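PDB 6OJ1: endo alpha-1,4 polygalactosaminidase from Neosartorya fumigata, which cleaves alpha-1,4-linked galactosamine polymers internally, as an endo-acting glycoside hydrolase with a (beta/alpha)-barrel fold, and disrupts microbial biofilms. Local coordinates for residues R133-R138 with H178-S183; I62-N67 with K140-V145; T30-Q35 with N199-V204. All blocks are in the same frame, centred on the assembly; numbering follows the deposited sequence.

Contact 1 of 3, residues R133-R138 with H178-S183. With NAG (2-acetamido-2-deoxy-beta-D-glucopyranose), chain D.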
loop_
_atom_site.group_PDB
_atom_site.type_symbol
_atom_site.label_atom_id
_atom_site.label_comp_id
_atom_site.label_asym_id
_atom_site.label_seq_id
_atom_site.Cartn_x
_atom_site.Cartn_y
_atom_site.Cartn_z
ATOM N N ARG A 133 5.377 14.061 -3.628
ATOM C CA ARG A 133 5.771 12.846 -2.921
ATOM C C ARG A 133 6.282 11.792 -3.892
ATOM O O ARG A 133 7.240 11.077 -3.577
ATOM C CB ARG A 133 4.599 12.306 -2.093
ATOM C CG ARG A 133 4.303 13.165 -0.842
ATOM C CD ARG A 133 3.047 12.701 -0.093
ATOM N NE ARG A 133 2.829 13.487 1.121
ATOM C CZ ARG A 133 1.929 13.191 2.057
ATOM N NH1 ARG A 133 1.121 12.141 1.917
ATOM N NH2 ARG A 133 1.829 13.963 3.140
ATOM N N LEU A 134 5.672 11.696 -5.086
ATOM C CA LEU A 134 6.187 10.775 -6.102
ATOM C C LEU A 134 7.570 11.196 -6.589
ATOM O O LEU A 134 8.419 10.340 -6.871
ATOM C CB LEU A 134 5.215 10.686 -7.288
ATOM C CG LEU A 134 3.882 9.995 -6.950
ATOM C CD1 LEU A 134 2.916 10.112 -8.153
ATOM C CD2 LEU A 134 4.051 8.532 -6.546
ATOM N N ASP A 135 7.810 12.508 -6.719
ATOM C CA ASP A 135 9.152 13.000 -7.005
ATOM C C ASP A 135 10.138 12.498 -5.962
ATOM O O ASP A 135 11.227 12.018 -6.298
ATOM C CB ASP A 135 9.185 14.535 -7.024
ATOM C CG ASP A 135 8.573 15.147 -8.266
ATOM O OD1 ASP A 135 8.162 14.424 -9.202
ATOM O OD2 ASP A 135 8.502 16.398 -8.291
ATOM N N MET A 136 9.769 12.609 -4.685
ATOM C CA MET A 136 10.649 12.130 -3.623
ATOM C C MET A 136 10.910 10.632 -3.746
ATOM O O MET A 136 12.054 10.177 -3.617
ATOM C CB MET A 136 10.067 12.449 -2.246
ATOM C CG MET A 136 10.894 11.748 -1.136
ATOM S SD MET A 136 10.212 12.027 0.513
ATOM C CE MET A 136 10.743 13.706 0.740
ATOM N N ALA A 137 9.856 9.843 -3.990
ATOM C CA ALA A 137 10.036 8.403 -4.167
ATOM C C ALA A 137 10.999 8.105 -5.306
ATOM O O ALA A 137 11.917 7.285 -5.160
ATOM C CB ALA A 137 8.691 7.716 -4.416
ATOM N N ARG A 138 10.794 8.749 -6.458
ATOM C CA ARG A 138 11.714 8.575 -7.578
ATOM C C ARG A 138 13.138 8.960 -7.185
ATOM O O ARG A 138 14.091 8.213 -7.439
ATOM C CB ARG A 138 11.255 9.420 -8.771
ATOM C CG ARG A 138 12.250 9.409 -9.932
ATOM C CD ARG A 138 12.108 10.698 -10.782
ATOM N NE ARG A 138 12.265 11.908 -9.966
ATOM C CZ ARG A 138 11.654 13.069 -10.198
ATOM N NH1 ARG A 138 10.818 13.232 -11.244
ATOM N NH2 ARG A 138 11.888 14.090 -9.380
ATOM N N HIS A 178 4.289 5.973 -13.261
ATOM C CA HIS A 178 4.926 5.370 -14.426
ATOM C C HIS A 178 5.793 6.385 -15.158
ATOM O O HIS A 178 6.836 6.021 -15.709
ATOM C CB HIS A 178 3.871 4.782 -15.374
ATOM C CG HIS A 178 3.095 3.645 -14.785
ATOM N ND1 HIS A 178 1.856 3.263 -15.259
ATOM C CD2 HIS A 178 3.381 2.808 -13.757
ATOM C CE1 HIS A 178 1.409 2.246 -14.541
ATOM N NE2 HIS A 178 2.316 1.947 -13.626
ATOM N N ALA A 179 5.399 7.663 -15.132
ATOM C CA ALA A 179 6.190 8.702 -15.791
ATOM C C ALA A 179 7.518 8.904 -15.091
ATOM O O ALA A 179 8.477 9.387 -15.707
ATOM C CB ALA A 179 5.428 10.024 -15.813
ATOM N N ARG A 180 7.580 8.538 -13.819
ATOM C CA ARG A 180 8.798 8.610 -13.027
ATOM C C ARG A 180 9.504 7.266 -12.950
ATOM O O ARG A 180 10.393 7.088 -12.108
ATOM C CB ARG A 180 8.453 9.137 -11.634
ATOM C CG ARG A 180 7.901 10.551 -11.674
ATOM C CD ARG A 180 7.075 10.874 -10.425
ATOM N NE ARG A 180 6.793 12.311 -10.348
ATOM C CZ ARG A 180 5.890 12.947 -11.095
ATOM N NH1 ARG A 180 5.724 14.262 -10.945
ATOM N NH2 ARG A 180 5.169 12.289 -12.018
ATOM N N ASN A 181 9.127 6.323 -13.821
ATOM C CA ASN A 181 9.748 4.998 -13.918
ATOM C C ASN A 181 9.533 4.149 -12.671
ATOM O O ASN A 181 10.394 3.341 -12.300
ATOM C CB ASN A 181 11.240 5.114 -14.223
ATOM C CG ASN A 181 11.829 3.826 -14.715
ATOM O OD1 ASN A 181 11.245 3.127 -15.545
ATOM N ND2 ASN A 181 12.992 3.490 -14.194
ATOM N N MET A 182 8.393 4.317 -12.005
ATOM C CA MET A 182 8.058 3.498 -10.854
ATOM C C MET A 182 6.771 2.728 -11.108
ATOM O O MET A 182 5.872 3.200 -11.815
ATOM C CB MET A 182 7.888 4.351 -9.596
ATOM C CG MET A 182 9.199 5.018 -9.157
ATOM S SD MET A 182 8.955 6.035 -7.691
ATOM C CE MET A 182 7.783 7.226 -8.299
ATOM N N SER A 183 6.691 1.546 -10.504
ATOM C CA SER A 183 5.478 0.748 -10.489
ATOM C C SER A 183 4.559 1.206 -9.357
ATOM O O SER A 183 4.946 1.982 -8.479
ATOM C CB SER A 183 5.829 -0.735 -10.365
ATOM O OG SER A 183 6.684 -1.106 -11.439
HETATM C C1 NAG D . 13.623 2.293 -14.649
HETATM C C2 NAG D . 15.128 2.476 -14.605
HETATM C C3 NAG D . 15.806 1.349 -15.378
HETATM C C4 NAG D . 15.325 -0.002 -14.851
HETATM C C5 NAG D . 13.793 -0.061 -14.775
HETATM C C6 NAG D . 13.270 -1.304 -14.089
HETATM C C7 NAG D . 15.137 4.294 -16.288
HETATM C C8 NAG D . 15.609 5.688 -16.589
HETATM N N2 NAG D . 15.516 3.789 -15.105
HETATM O O3 NAG D . 17.219 1.457 -15.240
HETATM O O4 NAG D . 15.779 -1.054 -15.697
HETATM O O5 NAG D . 13.277 1.063 -14.041
HETATM O O6 NAG D . 13.709 -1.380 -12.739
HETATM O O7 NAG D . 14.460 3.653 -17.091
#
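Helix 124-140 packs against the turn that ends helix 163-179 in the outer layer of the (beta/alpha)-barrel, and the polar heart of the contact is the pair Asp135 and Arg180. Arg180, extended from CG to NE, meets Asp135 in a side-on salt bridge: NE reaches OD1 at 2.8 Å and NH1 reaches the same oxygen at 3.0 Å, so both bonds fall on one carboxylate oxygen. The oxygen lies near the guanidinium plane, and the two flat groups are turned only 20° from each other. The remaining nitrogen, NH2, bonds to the carbonyl of Ala176, which further fixes the rotation of the group. Arg138 completes the salt-bridge network, its NH1 3.6 Å from Asp135 OD1 but with the oxygen well out of its guanidinium plane, a purely electrostatic link; Asp135 probably eases the repulsion between the two arginines. The aliphatic part of Arg180 is used as well, its CD lying 3.7 Å from Leu134 CB. Next to this network Met182 packs on the helix, SD 3.7 Å from Ala137 CB. A bend at chi3 (-61°) carries its CE to 3.5 Å from the carbonyl oxygen of Leu134, which already accepts the helical hydrogen bond of Arg138 N. Leu134, Ala137 and Met182 all also touch Val145 of strand 144-148. Between Arg180 and Met182, Asn181 takes positive phi (65°) as the C' residue of a Schellman motif, its N hydrogen-bonded to His178 O at 3.0 Å and Met182 N to Ala177 O. Asn181 ND2 is joined covalently to C1 of NAG, beginning an N-linked glycan. The Schellman motif ends helix 163-179 and leads into strand 183-187, one of the helix-to-strand connections of the (beta/alpha)-barrel, here packed on helix 124-140.

Contact 2 of 3, residues I62-N67 with K140-V145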
loop_
_atom_site.group_PDB
_atom_site.type_symbol
_atom_site.label_atom_id
_atom_site.label_comp_id
_atom_site.label_asym_id
_atom_site.label_seq_id
_atom_site.Cartn_x
_atom_site.Cartn_y
_atom_site.Cartn_z
ATOM N N ILE A 62 8.315 -0.249 2.460
ATOM C CA ILE A 62 8.748 0.550 3.604
ATOM C C ILE A 62 8.284 1.992 3.421
ATOM O O ILE A 62 7.950 2.434 2.317
ATOM C CB ILE A 62 10.275 0.507 3.798
ATOM C CG1 ILE A 62 10.979 1.085 2.561
ATOM C CG2 ILE A 62 10.757 -0.943 4.052
ATOM C CD1 ILE A 62 12.519 1.081 2.653
ATOM N N ASP A 63 8.284 2.735 4.527
ATOM C CA ASP A 63 7.766 4.101 4.508
ATOM C C ASP A 63 8.631 5.036 3.664
ATOM O O ASP A 63 9.859 5.061 3.789
ATOM C CB ASP A 63 7.648 4.629 5.938
ATOM C CG ASP A 63 6.977 5.987 5.988
ATOM O OD1 ASP A 63 5.721 6.030 6.024
ATOM O OD2 ASP A 63 7.705 7.004 5.943
ATOM N N LEU A 64 7.968 5.821 2.803
ATOM C CA LEU A 64 8.657 6.748 1.909
ATOM C C LEU A 64 9.464 7.797 2.667
ATOM O O LEU A 64 10.578 8.149 2.259
ATOM C CB LEU A 64 7.622 7.442 1.008
ATOM C CG LEU A 64 8.144 8.621 0.185
ATOM C CD1 LEU A 64 9.206 8.164 -0.794
ATOM C CD2 LEU A 64 6.960 9.269 -0.530
ATOM N N PHE A 65 8.897 8.357 3.731
ATOM C CA PHE A 65 9.504 9.535 4.341
ATOM C C PHE A 65 10.648 9.171 5.270
ATOM O O PHE A 65 11.692 9.830 5.248
ATOM C CB PHE A 65 8.463 10.324 5.131
ATOM C CG PHE A 65 7.559 11.174 4.283
ATOM C CD1 PHE A 65 7.966 12.437 3.860
ATOM C CD2 PHE A 65 6.293 10.735 3.950
ATOM C CE1 PHE A 65 7.128 13.240 3.099
ATOM C CE2 PHE A 65 5.437 11.537 3.181
ATOM C CZ PHE A 65 5.862 12.788 2.752
ATOM N N ILE A 66 10.476 8.133 6.091
ATOM C CA ILE A 66 11.414 7.926 7.193
ATOM C C ILE A 66 12.588 7.043 6.814
ATOM O O ILE A 66 13.490 6.846 7.641
ATOM C CB ILE A 66 10.673 7.375 8.427
ATOM C CG1 ILE A 66 10.146 5.970 8.173
ATOM C CG2 ILE A 66 9.526 8.302 8.792
ATOM C CD1 ILE A 66 9.227 5.480 9.284
ATOM N N ASN A 67 12.632 6.536 5.585
ATOM C CA ASN A 67 13.762 5.749 5.106
ATOM C C ASN A 67 14.609 6.553 4.130
ATOM O O ASN A 67 14.076 7.232 3.253
ATOM C CB ASN A 67 13.263 4.484 4.436
ATOM C CG ASN A 67 12.759 3.500 5.441
ATOM O OD1 ASN A 67 13.559 2.879 6.145
ATOM N ND2 ASN A 67 11.443 3.368 5.547
ATOM N N LYS A 140 14.552 9.029 -4.347
ATOM C CA LYS A 140 15.148 8.108 -3.382
ATOM C C LYS A 140 15.443 6.743 -3.982
ATOM O O LYS A 140 16.064 5.910 -3.316
ATOM C CB LYS A 140 14.224 7.947 -2.169
ATOM C CG LYS A 140 14.186 9.168 -1.259
ATOM C CD LYS A 140 13.470 8.825 0.051
ATOM C CE LYS A 140 13.498 10.000 1.001
ATOM N NZ LYS A 140 12.965 9.661 2.357
ATOM N N GLY A 141 15.011 6.495 -5.216
ATOM C CA GLY A 141 15.312 5.248 -5.882
ATOM C C GLY A 141 14.269 4.169 -5.716
ATOM O O GLY A 141 14.548 3.016 -6.067
ATOM N N CYS A 142 13.077 4.511 -5.201
ATOM C CA CYS A 142 11.998 3.542 -5.040
ATOM C C CYS A 142 11.701 2.842 -6.357
ATOM O O CYS A 142 11.625 3.480 -7.409
ATOM C CB CYS A 142 10.728 4.231 -4.539
ATOM S SG CYS A 142 10.925 5.114 -2.974
ATOM N N ASP A 143 11.514 1.526 -6.292
ATOM C CA ASP A 143 11.120 0.772 -7.480
ATOM C C ASP A 143 9.644 0.926 -7.769
ATOM O O ASP A 143 9.229 0.872 -8.931
ATOM C CB ASP A 143 11.460 -0.708 -7.312
ATOM C CG ASP A 143 12.940 -0.938 -7.218
ATOM O OD1 ASP A 143 13.634 -0.721 -8.240
ATOM O OD2 ASP A 143 13.424 -1.306 -6.122
ATOM N N GLY A 144 8.846 1.129 -6.729
ATOM C CA GLY A 144 7.412 1.271 -6.881
ATOM C C GLY A 144 6.898 2.004 -5.668
ATOM O O GLY A 144 7.643 2.279 -4.726
ATOM N N VAL A 145 5.605 2.329 -5.701
ATOM C CA VAL A 145 4.968 3.045 -4.601
ATOM C C VAL A 145 3.674 2.336 -4.224
ATOM O O VAL A 145 3.025 1.690 -5.057
ATOM C CB VAL A 145 4.698 4.530 -4.947
ATOM C CG1 VAL A 145 6.019 5.317 -5.116
ATOM C CG2 VAL A 145 3.839 4.658 -6.212
#
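A single ammonium group is surrounded by three main-chain oxygens: Lys140 NZ donates to Leu64 O and to Asn67 O, each at 2.8 Å, and has Phe65 O at 3.2 Å. The lysine gets there as a rod, its chain extended beyond CG, running from the end of helix 124-140 into the turn that follows strand 59-63. NZ lies in the carbonyl plane of Leu64 but 29° off that of Asn67. A positive charge on NZ would probably strengthen both bonds and suit the negative ends of the converging carbonyls. The turn has its own scaffold. Asp63 OD2 accepts from Phe65 N at 2.9 Å and from Ile66 N at 3.0 Å, an Asx turn and the wider Asx motif in one, while Asp63 OD1 pairs with Arg95. Asn67 folds back, its ND2 meeting Asp63 O at 2.9 Å in an almost linear bond (173°) that uses a carbonyl lone pair; its OD1 accepts from Leu50 N. Apolar packing lies beside the lysine, where Leu64 CD1 approaches Cys142 SG at 4.1 Å. That sulfur is tied to Cys84 in a disulfide, so strand 81-87 is joined covalently to the chain just before strand 144-148. Both Lys140 and Cys142 also touch Ile72 of helix 69-77. Gly141, with positive phi (93°), makes the Schellman turn out of the helix and sends the chain on toward strand 144-148. The whole is an Asx-motif turn between strand 59-63 and helix 69-77, tied by Lys140 to the C-terminal end of helix 124-140, as part of the (beta/alpha)-barrel.

Contact 3 of 3, residues T30-Q35 with N199-V204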
loop_
_atom_site.group_PDB
_atom_site.type_symbol
_atom_site.label_atom_id
_atom_site.label_comp_id
_atom_site.label_asym_id
_atom_site.label_seq_id
_atom_site.Cartn_x
_atom_site.Cartn_y
_atom_site.Cartn_z
ATOM N N THR A 30 -0.884 3.565 -18.755
ATOM C CA THR A 30 0.541 3.679 -19.013
ATOM C C THR A 30 1.235 2.433 -18.478
ATOM O O THR A 30 0.683 1.691 -17.661
ATOM C CB THR A 30 1.118 4.957 -18.381
ATOM O OG1 THR A 30 0.746 5.026 -16.999
ATOM C CG2 THR A 30 0.581 6.190 -19.114
ATOM N N THR A 31 2.446 2.186 -18.966
ATOM C CA THR A 31 3.137 0.940 -18.675
ATOM C C THR A 31 4.253 1.150 -17.664
ATOM O O THR A 31 4.828 2.236 -17.554
ATOM C CB THR A 31 3.718 0.308 -19.948
ATOM O OG1 THR A 31 4.648 1.212 -20.558
ATOM C CG2 THR A 31 2.606 -0.009 -20.929
ATOM N N ALA A 32 4.543 0.082 -16.924
ATOM C CA ALA A 32 5.646 0.037 -15.981
ATOM C C ALA A 32 6.644 -1.024 -16.432
ATOM O O ALA A 32 6.262 -2.050 -17.003
ATOM C CB ALA A 32 5.152 -0.256 -14.559
ATOM N N LYS A 33 7.924 -0.763 -16.203
ATOM C CA LYS A 33 8.931 -1.735 -16.602
ATOM C C LYS A 33 9.071 -2.871 -15.594
ATOM O O LYS A 33 9.356 -4.006 -15.991
ATOM C CB LYS A 33 10.271 -1.037 -16.826
ATOM C CG LYS A 33 10.272 -0.092 -18.016
ATOM C CD LYS A 33 11.682 0.212 -18.476
ATOM N N TRP A 34 8.869 -2.606 -14.301
ATOM C CA TRP A 34 8.980 -3.640 -13.276
ATOM C C TRP A 34 7.597 -4.215 -12.982
ATOM O O TRP A 34 6.751 -3.543 -12.376
ATOM C CB TRP A 34 9.620 -3.101 -11.999
ATOM C CG TRP A 34 9.536 -4.094 -10.862
ATOM C CD1 TRP A 34 9.856 -5.425 -10.916
ATOM C CD2 TRP A 34 9.102 -3.840 -9.519
ATOM N NE1 TRP A 34 9.647 -6.009 -9.687
ATOM C CE2 TRP A 34 9.181 -5.061 -8.814
ATOM C CE3 TRP A 34 8.654 -2.700 -8.844
ATOM C CZ2 TRP A 34 8.831 -5.174 -7.472
ATOM C CZ3 TRP A 34 8.311 -2.810 -7.498
ATOM C CH2 TRP A 34 8.395 -4.040 -6.830
ATOM N N GLN A 35 7.381 -5.462 -13.398
ATOM C CA GLN A 35 6.166 -6.208 -13.059
ATOM C C GLN A 35 6.552 -7.421 -12.227
ATOM O O GLN A 35 6.950 -8.459 -12.786
ATOM C CB GLN A 35 5.411 -6.641 -14.314
ATOM C CG GLN A 35 4.207 -7.531 -14.021
ATOM C CD GLN A 35 3.172 -6.857 -13.126
ATOM O OE1 GLN A 35 2.442 -5.968 -13.568
ATOM N NE2 GLN A 35 3.103 -7.284 -11.859
ATOM N N ASN A 199 -3.668 -0.317 -15.062
ATOM C CA ASN A 199 -2.602 0.585 -14.662
ATOM C C ASN A 199 -1.835 0.075 -13.445
ATOM O O ASN A 199 -0.843 0.697 -13.053
ATOM C CB ASN A 199 -3.178 1.981 -14.356
ATOM C CG ASN A 199 -2.653 3.062 -15.294
ATOM O OD1 ASN A 199 -1.624 2.888 -15.957
ATOM N ND2 ASN A 199 -3.359 4.198 -15.339
ATOM N N MET A 200 -2.283 -1.023 -12.830
ATOM C CA MET A 200 -1.713 -1.517 -11.580
ATOM C C MET A 200 -0.715 -2.636 -11.849
ATOM O O MET A 200 -0.898 -3.438 -12.764
ATOM C CB MET A 200 -2.803 -2.053 -10.635
ATOM C CG MET A 200 -3.875 -1.044 -10.207
ATOM S SD MET A 200 -3.228 0.347 -9.275
ATOM C CE MET A 200 -3.144 1.593 -10.576
ATOM N N GLN A 201 0.332 -2.708 -11.024
ATOM C CA GLN A 201 1.244 -3.846 -11.082
ATOM C C GLN A 201 0.983 -4.871 -9.979
ATOM O O GLN A 201 1.537 -5.977 -10.043
ATOM C CB GLN A 201 2.712 -3.379 -11.018
ATOM C CG GLN A 201 3.240 -2.740 -12.329
ATOM C CD GLN A 201 2.501 -1.485 -12.729
ATOM O OE1 GLN A 201 2.601 -0.452 -12.070
ATOM N NE2 GLN A 201 1.769 -1.557 -13.830
ATOM N N TRP A 202 0.162 -4.537 -8.987
ATOM C CA TRP A 202 -0.195 -5.466 -7.918
ATOM C C TRP A 202 -1.404 -4.917 -7.177
ATOM O O TRP A 202 -1.842 -3.784 -7.398
ATOM C CB TRP A 202 0.952 -5.662 -6.915
ATOM C CG TRP A 202 1.410 -4.364 -6.300
ATOM C CD1 TRP A 202 0.808 -3.667 -5.282
ATOM C CD2 TRP A 202 2.557 -3.595 -6.681
ATOM N NE1 TRP A 202 1.521 -2.517 -5.003
ATOM C CE2 TRP A 202 2.591 -2.446 -5.854
ATOM C CE3 TRP A 202 3.560 -3.764 -7.647
ATOM C CZ2 TRP A 202 3.596 -1.483 -5.950
ATOM C CZ3 TRP A 202 4.554 -2.800 -7.745
ATOM C CH2 TRP A 202 4.562 -1.677 -6.908
ATOM N N SER A 203 -1.899 -5.731 -6.251
ATOM C CA SER A 203 -2.792 -5.332 -5.175
ATOM C C SER A 203 -2.048 -5.457 -3.852
ATOM O O SER A 203 -1.310 -6.422 -3.643
ATOM C CB SER A 203 -4.037 -6.235 -5.153
ATOM O OG SER A 203 -4.727 -6.122 -3.914
ATOM N N VAL A 204 -2.219 -4.489 -2.960
ATOM C CA VAL A 204 -1.919 -4.701 -1.546
ATOM C C VAL A 204 -3.260 -4.871 -0.850
ATOM O O VAL A 204 -4.109 -3.969 -0.902
ATOM C CB VAL A 204 -1.117 -3.542 -0.927
ATOM C CG1 VAL A 204 -1.008 -3.748 0.591
ATOM C CG2 VAL A 204 0.294 -3.450 -1.532
HETATM O O HOH W 1 0.280 -0.667 -16.325
HETATM O O HOH W 2 1.928 -4.155 -15.509
#
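Thr30 N gives a nearly straight bond to Asn199 OD1, 3.0 Å long, the donor lying somewhat off the carbonyl plane of the amide. Asn199 ND2 is held in turn by Asn171 and Asn175 of helix 163-179, while Thr30 OG1 is shared with Asn175 and His178. Thr30 O accepts a hydrogen bond from a water at 2.7 Å, and that water accepts a weak bond from Gln201 NE2. Two residues on, the methyl of Ala32 presses on the Gln201 amide, its CB 3.4 Å from CD. Trp34 follows: its CZ3 touches CZ3 of Trp202 at 3.8 Å, with the six-membered rings inclined at 54°, an oblique pairing in which the two side chains cross at about a right angle. Trp34 O, which accepts from Ser183 OG, also lies by Gln201 CG. Gln35 closes the run. Its chain bends at chi2 (60°), and NE2 donates to Gln201 O at 2.7 Å, on a lone pair and almost linearly (169°). The other end of this amide, OE1, accepts from a second water at 2.7 Å, which accepts in turn from Gln201 NE2 at 3.1 Å. Gln201 OE1 accepts from His178 NE2 and Ile184 N. Both direct hydrogen bonds thus join a side-chain amide to a main-chain group, and Gln201 uses both ends of its own amide; the chemistry implies that the loop is fastened to the chain entering strand 202-206 by side chains and bridging water, without strand-like backbone pairing.

How the contacts relate
All three contacts touch one another, contacts 1 and 2 on the same side of the chain's centre. Their centres are about 10 Å apart, and in the sheet Ser183 O lies 2.9 Å from Val145 N, a probable hydrogen bond between neighbouring strands, while Ala137 CA packs on Leu64 CD1. Contact 3, centred about 12 Å from contact 1, is joined to it through Ser183 OG, 2.6 Å from Trp34 O, and through His178 ND1, 2.7 Å from Thr30 OG1. The centres of contacts 2 and 3 are about 16 Å apart, yet Val145 O approaches Trp202 CZ2 at 3.3 Å. The sugar in contact 1 is an attached glycan, not a substrate marking the active site.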